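Local atomic coordinates of tricorn protease (Thermoplasma acidophilum, PDB entry 1K32), a protein that degrades peptides as a serine protease, probably cutting further the fragments that the proteasome releases. Residues Arg833-Ser836 with Trp837-Asn841; Gly1017-Pro1020 with Gln1021-Tyr1024. One frame throughout, in Å; residues are numbered along the deposited sequence.

Interaction 1 (Arg833-Ser836 with Trp837-Asn841); sequences RYRS and WVEAN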
loop_
_atom_site.group_PDB
_atom_site.type_symbol
_atom_site.label_atom_id
_atom_site.label_comp_id
_atom_site.label_asym_id
_atom_site.label_seq_id
_atom_site.Cartn_x
_atom_site.Cartn_y
_atom_site.Cartn_z
ATOM N N ARG A 833 16.562 49.779 -4.934
ATOM C CA ARG A 833 16.904 51.180 -5.162
ATOM C C ARG A 833 15.740 52.090 -4.772
ATOM O O ARG A 833 15.948 53.171 -4.238
ATOM C CB ARG A 833 17.275 51.409 -6.636
ATOM C CG ARG A 833 18.631 50.835 -7.042
ATOM C CD ARG A 833 18.866 50.887 -8.557
ATOM N NE ARG A 833 20.088 50.165 -8.910
ATOM C CZ ARG A 833 21.312 50.674 -8.810
ATOM N NH1 ARG A 833 22.357 49.937 -9.135
ATOM N NH2 ARG A 833 21.488 51.927 -8.418
ATOM N N TYR A 834 14.517 51.644 -5.037
ATOM C CA TYR A 834 13.315 52.417 -4.697
ATOM C C TYR A 834 13.128 52.563 -3.182
ATOM O O TYR A 834 12.918 53.667 -2.665
ATOM C CB TYR A 834 12.061 51.752 -5.275
ATOM C CG TYR A 834 10.789 52.350 -4.719
ATOM C CD1 TYR A 834 10.411 53.651 -5.053
ATOM C CD2 TYR A 834 10.015 51.651 -3.791
ATOM C CE1 TYR A 834 9.303 54.248 -4.478
ATOM C CE2 TYR A 834 8.896 52.238 -3.203
ATOM C CZ TYR A 834 8.547 53.538 -3.550
ATOM O OH TYR A 834 7.463 54.136 -2.959
ATOM N N ARG A 835 13.178 51.449 -2.465
ATOM C CA ARG A 835 13.010 51.511 -1.014
ATOM C C ARG A 835 14.152 52.303 -0.359
ATOM O O ARG A 835 13.922 53.059 0.588
ATOM C CB ARG A 835 12.889 50.095 -0.433
ATOM C CG ARG A 835 11.605 49.361 -0.858
ATOM C CD ARG A 835 10.378 49.773 -0.041
ATOM N NE ARG A 835 10.652 49.557 1.371
ATOM C CZ ARG A 835 10.724 50.523 2.277
ATOM N NH1 ARG A 835 11.017 50.212 3.528
ATOM N NH2 ARG A 835 10.461 51.787 1.943
ATOM N N SER A 836 15.378 52.151 -0.862
ATOM C CA SER A 836 16.504 52.921 -0.315
ATOM C C SER A 836 16.206 54.427 -0.504
ATOM O O SER A 836 16.417 55.234 0.396
ATOM C CB SER A 836 17.807 52.529 -1.031
ATOM O OG SER A 836 18.796 53.546 -0.964
ATOM N N TRP A 837 15.705 54.785 -1.681
ATOM C CA TRP A 837 15.352 56.177 -1.994
ATOM C C TRP A 837 14.268 56.666 -1.029
ATOM O O TRP A 837 14.376 57.747 -0.446
ATOM C CB TRP A 837 14.840 56.274 -3.443
ATOM C CG TRP A 837 14.462 57.677 -3.877
ATOM C CD1 TRP A 837 15.304 58.654 -4.345
ATOM C CD2 TRP A 837 13.143 58.249 -3.880
ATOM N NE1 TRP A 837 14.589 59.792 -4.642
ATOM C CE2 TRP A 837 13.262 59.572 -4.370
ATOM C CE3 TRP A 837 11.873 57.771 -3.519
ATOM C CZ2 TRP A 837 12.155 60.424 -4.512
ATOM C CZ3 TRP A 837 10.769 58.618 -3.660
ATOM C CH2 TRP A 837 10.921 59.931 -4.152
ATOM N N VAL A 838 13.212 55.874 -0.865
ATOM C CA VAL A 838 12.137 56.238 0.056
ATOM C C VAL A 838 12.651 56.397 1.491
ATOM O O VAL A 838 12.353 57.392 2.152
ATOM C CB VAL A 838 11.014 55.180 0.053
ATOM C CG1 VAL A 838 10.043 55.430 1.203
ATOM C CG2 VAL A 838 10.272 55.224 -1.265
ATOM N N GLU A 839 13.413 55.421 1.981
ATOM C CA GLU A 839 13.930 55.491 3.356
ATOM C C GLU A 839 14.862 56.676 3.588
ATOM O O GLU A 839 14.909 57.220 4.699
ATOM C CB GLU A 839 14.641 54.192 3.745
ATOM C CG GLU A 839 13.716 52.980 3.917
ATOM C CD GLU A 839 12.609 53.197 4.954
ATOM O OE1 GLU A 839 12.912 53.593 6.102
ATOM O OE2 GLU A 839 11.424 52.960 4.627
ATOM N N ALA A 840 15.600 57.068 2.546
ATOM C CA ALA A 840 16.506 58.214 2.624
ATOM C C ALA A 840 15.664 59.491 2.737
ATOM O O ALA A 840 15.953 60.367 3.544
ATOM C CB ALA A 840 17.399 58.275 1.374
ATOM N N ASN A 841 14.621 59.596 1.919
ATOM C CA ASN A 841 13.749 60.772 1.977
ATOM C C ASN A 841 13.120 60.848 3.360
ATOM O O ASN A 841 12.995 61.920 3.945
ATOM C CB ASN A 841 12.641 60.679 0.914
ATOM C CG ASN A 841 13.103 61.143 -0.460
ATOM O OD1 ASN A 841 12.478 60.834 -1.479
ATOM N ND2 ASN A 841 14.188 61.902 -0.493
#

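Interaction 2 (Gly1017-Pro1020 with Gln1021-Tyr1024); sequences GKDP and QIDY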
loop_
_atom_site.group_PDB
_atom_site.type_symbol
_atom_site.label_atom_id
_atom_site.label_comp_id
_atom_site.label_asym_id
_atom_site.label_seq_id
_atom_site.Cartn_x
_atom_site.Cartn_y
_atom_site.Cartn_z
ATOM N N GLY A 1017 22.675 68.902 -5.854
ATOM C CA GLY A 1017 22.244 67.845 -4.957
ATOM C C GLY A 1017 21.082 68.219 -4.050
ATOM O O GLY A 1017 20.867 67.592 -3.017
ATOM N N LYS A 1018 20.327 69.242 -4.427
ATOM C CA LYS A 1018 19.200 69.660 -3.615
ATOM C C LYS A 1018 17.870 69.278 -4.256
ATOM O O LYS A 1018 17.719 69.357 -5.475
ATOM C CB LYS A 1018 19.250 71.176 -3.399
ATOM N N ASP A 1019 16.928 68.830 -3.429
ATOM C CA ASP A 1019 15.582 68.489 -3.885
ATOM C C ASP A 1019 14.721 69.668 -3.424
ATOM O O ASP A 1019 14.226 69.681 -2.298
ATOM C CB ASP A 1019 15.069 67.209 -3.222
ATOM C CG ASP A 1019 13.671 66.831 -3.700
ATOM O OD1 ASP A 1019 12.866 67.748 -3.985
ATOM O OD2 ASP A 1019 13.372 65.626 -3.779
ATOM N N PRO A 1020 14.526 70.667 -4.295
ATOM C CA PRO A 1020 13.729 71.847 -3.950
ATOM C C PRO A 1020 12.277 71.549 -3.582
ATOM O O PRO A 1020 11.663 72.268 -2.792
ATOM C CB PRO A 1020 13.845 72.715 -5.200
ATOM C CG PRO A 1020 13.914 71.713 -6.282
ATOM C CD PRO A 1020 14.887 70.687 -5.724
ATOM N N GLN A 1021 11.738 70.476 -4.136
ATOM C CA GLN A 1021 10.351 70.136 -3.864
ATOM C C GLN A 1021 10.146 69.597 -2.449
ATOM O O GLN A 1021 9.260 70.051 -1.743
ATOM C CB GLN A 1021 9.851 69.159 -4.934
ATOM C CG GLN A 1021 9.791 69.827 -6.312
ATOM C CD GLN A 1021 9.622 68.856 -7.459
ATOM O OE1 GLN A 1021 9.184 69.235 -8.550
ATOM N NE2 GLN A 1021 9.986 67.602 -7.231
ATOM N N ILE A 1022 10.978 68.657 -2.020
ATOM C CA ILE A 1022 10.835 68.114 -0.678
ATOM C C ILE A 1022 11.202 69.168 0.374
ATOM O O ILE A 1022 10.585 69.228 1.450
ATOM C CB ILE A 1022 11.692 66.842 -0.497
ATOM C CG1 ILE A 1022 11.095 65.997 0.631
ATOM C CG2 ILE A 1022 13.153 67.212 -0.229
ATOM C CD1 ILE A 1022 11.535 64.536 0.614
ATOM N N ASP A 1023 12.194 70.002 0.063
ATOM C CA ASP A 1023 12.597 71.071 0.977
ATOM C C ASP A 1023 11.450 72.066 1.196
ATOM O O ASP A 1023 11.160 72.456 2.322
ATOM C CB ASP A 1023 13.804 71.826 0.421
ATOM C CG ASP A 1023 15.107 71.122 0.699
ATOM O OD1 ASP A 1023 16.109 71.455 0.033
ATOM O OD2 ASP A 1023 15.129 70.246 1.586
ATOM N N TYR A 1024 10.807 72.487 0.111
ATOM C CA TYR A 1024 9.699 73.425 0.240
ATOM C C TYR A 1024 8.570 72.815 1.067
ATOM O O TYR A 1024 8.001 73.483 1.928
ATOM C CB TYR A 1024 9.145 73.826 -1.129
ATOM C CG TYR A 1024 8.078 74.890 -1.022
ATOM C CD1 TYR A 1024 8.420 76.242 -0.935
ATOM C CD2 TYR A 1024 6.724 74.546 -0.940
ATOM C CE1 TYR A 1024 7.443 77.222 -0.769
ATOM C CE2 TYR A 1024 5.743 75.517 -0.768
ATOM C CZ TYR A 1024 6.109 76.852 -0.685
ATOM O OH TYR A 1024 5.138 77.820 -0.509
#

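Interaction 1 (Arg833-Ser836 with Trp837-Asn841)
Trp837 N donates to Arg833 O over 3.0 Å, one of four successive i to i+4 backbone hydrogen bonds across the two segments, the last from Ala840 to Ser836. This unbroken series makes both segments one continuous piece of helix 830-848; its straightest bond joins Glu839 N to Arg835 O, with 171° at the hydrogen. On one flank of this helix the Tyr834 ring takes Val838 CG2 over a face, a CH-pi contact in which the methyl carbon stands 3.7 Å from the ring centroid and 28° off the normal. With CG anti to the backbone N (chi1 168°), the ring leans along the helix and its OH extends to a hydrogen bond with His857. The helix packs against strand 853-857, an outermost strand of the parallel sheet in the S41 peptidase part of the chain, and Trp837 meets His857 edge-to-face. On another flank Arg835 and Glu839 lie side by side as an i to i+4 salt bridge. Arg835 NH1 and NH2 both grip Glu839 OE2, at 3.0 Å and 3.1 Å; NH2 meets the anti lone pair of that oxygen, whereas NH1 approaches it from above the carboxylate plane. That plane stands nearly perpendicular to the guanidinium, whose edge also meets Val838 CG1. Bends at chi2 and chi3 fold the arginine back to this position, while its NE pairs with Glu765. Shortening Glu839 to an alanine would remove the shared acceptor of Arg835 NH1 and NH2 and is likely to cost Arg842 its salt bridge to OE1.

Interaction 2 (Gly1017-Pro1020 with Gln1021-Tyr1024)
Asp1019 reaches forward over the first turn of helix 1020-1032, and its side chain can be followed outward atom by atom. CB rests on the CG2 methyl of Ile1022, 3.6 Å away. CG comes next, anti to the backbone N (chi1 -179°), which swings the carboxylate over the start of the helix; this carbon lies 3.5 Å from the same Ile1022 CG2, and the two side chains cross at about a right angle. At the tip the oxygens divide the work. OD1 accepts from Ile1022 N at 2.9 Å in a nearly straight bond, 170° at the hydrogen, although the donor stands 60° out of the carboxylate plane. OD2 turns to a salt bridge with Arg887, so the second oxygen fixes the group from outside the turn. The main chain closes the turn: Asp1023 N bonds to Asp1019 O at 3.1 Å, and Tyr1024 N bonds to Pro1020 O at 3.0 Å. The partial positive charge of the helix start would be expected to favour an ionised aspartate here. Pro1020 follows as the first helical residue, where its lack of an N-H costs no helix bond. Aspartate as N-cap, with its side chain accepting from the backbone N-H three residues later, is a classic helix start.

Interactions 1 and 2 belong to two helices that are far apart in sequence yet pack together in space, their centres 15 Å apart. They touch directly where Asn841 CG meets Ile1022 CD1 at 3.9 Å, a packing contact rather than a polar one. Ile1022 therefore serves both places: its N-H is held in the cap of helix 1020-1032, while its side chain reaches Asn841, Tyr844 and Val845 on helix 830-848. Farther along that helix, Tyr844 OH bonds to Asp1023 OD2, adding a polar tie to the packing. Both sites adjoin the parallel sheet: Val838 of interaction 1 touches His857 on strand 853-857, and Gln1021 of interaction 2 packs on Ile1007, just beyond strand 1005-1006.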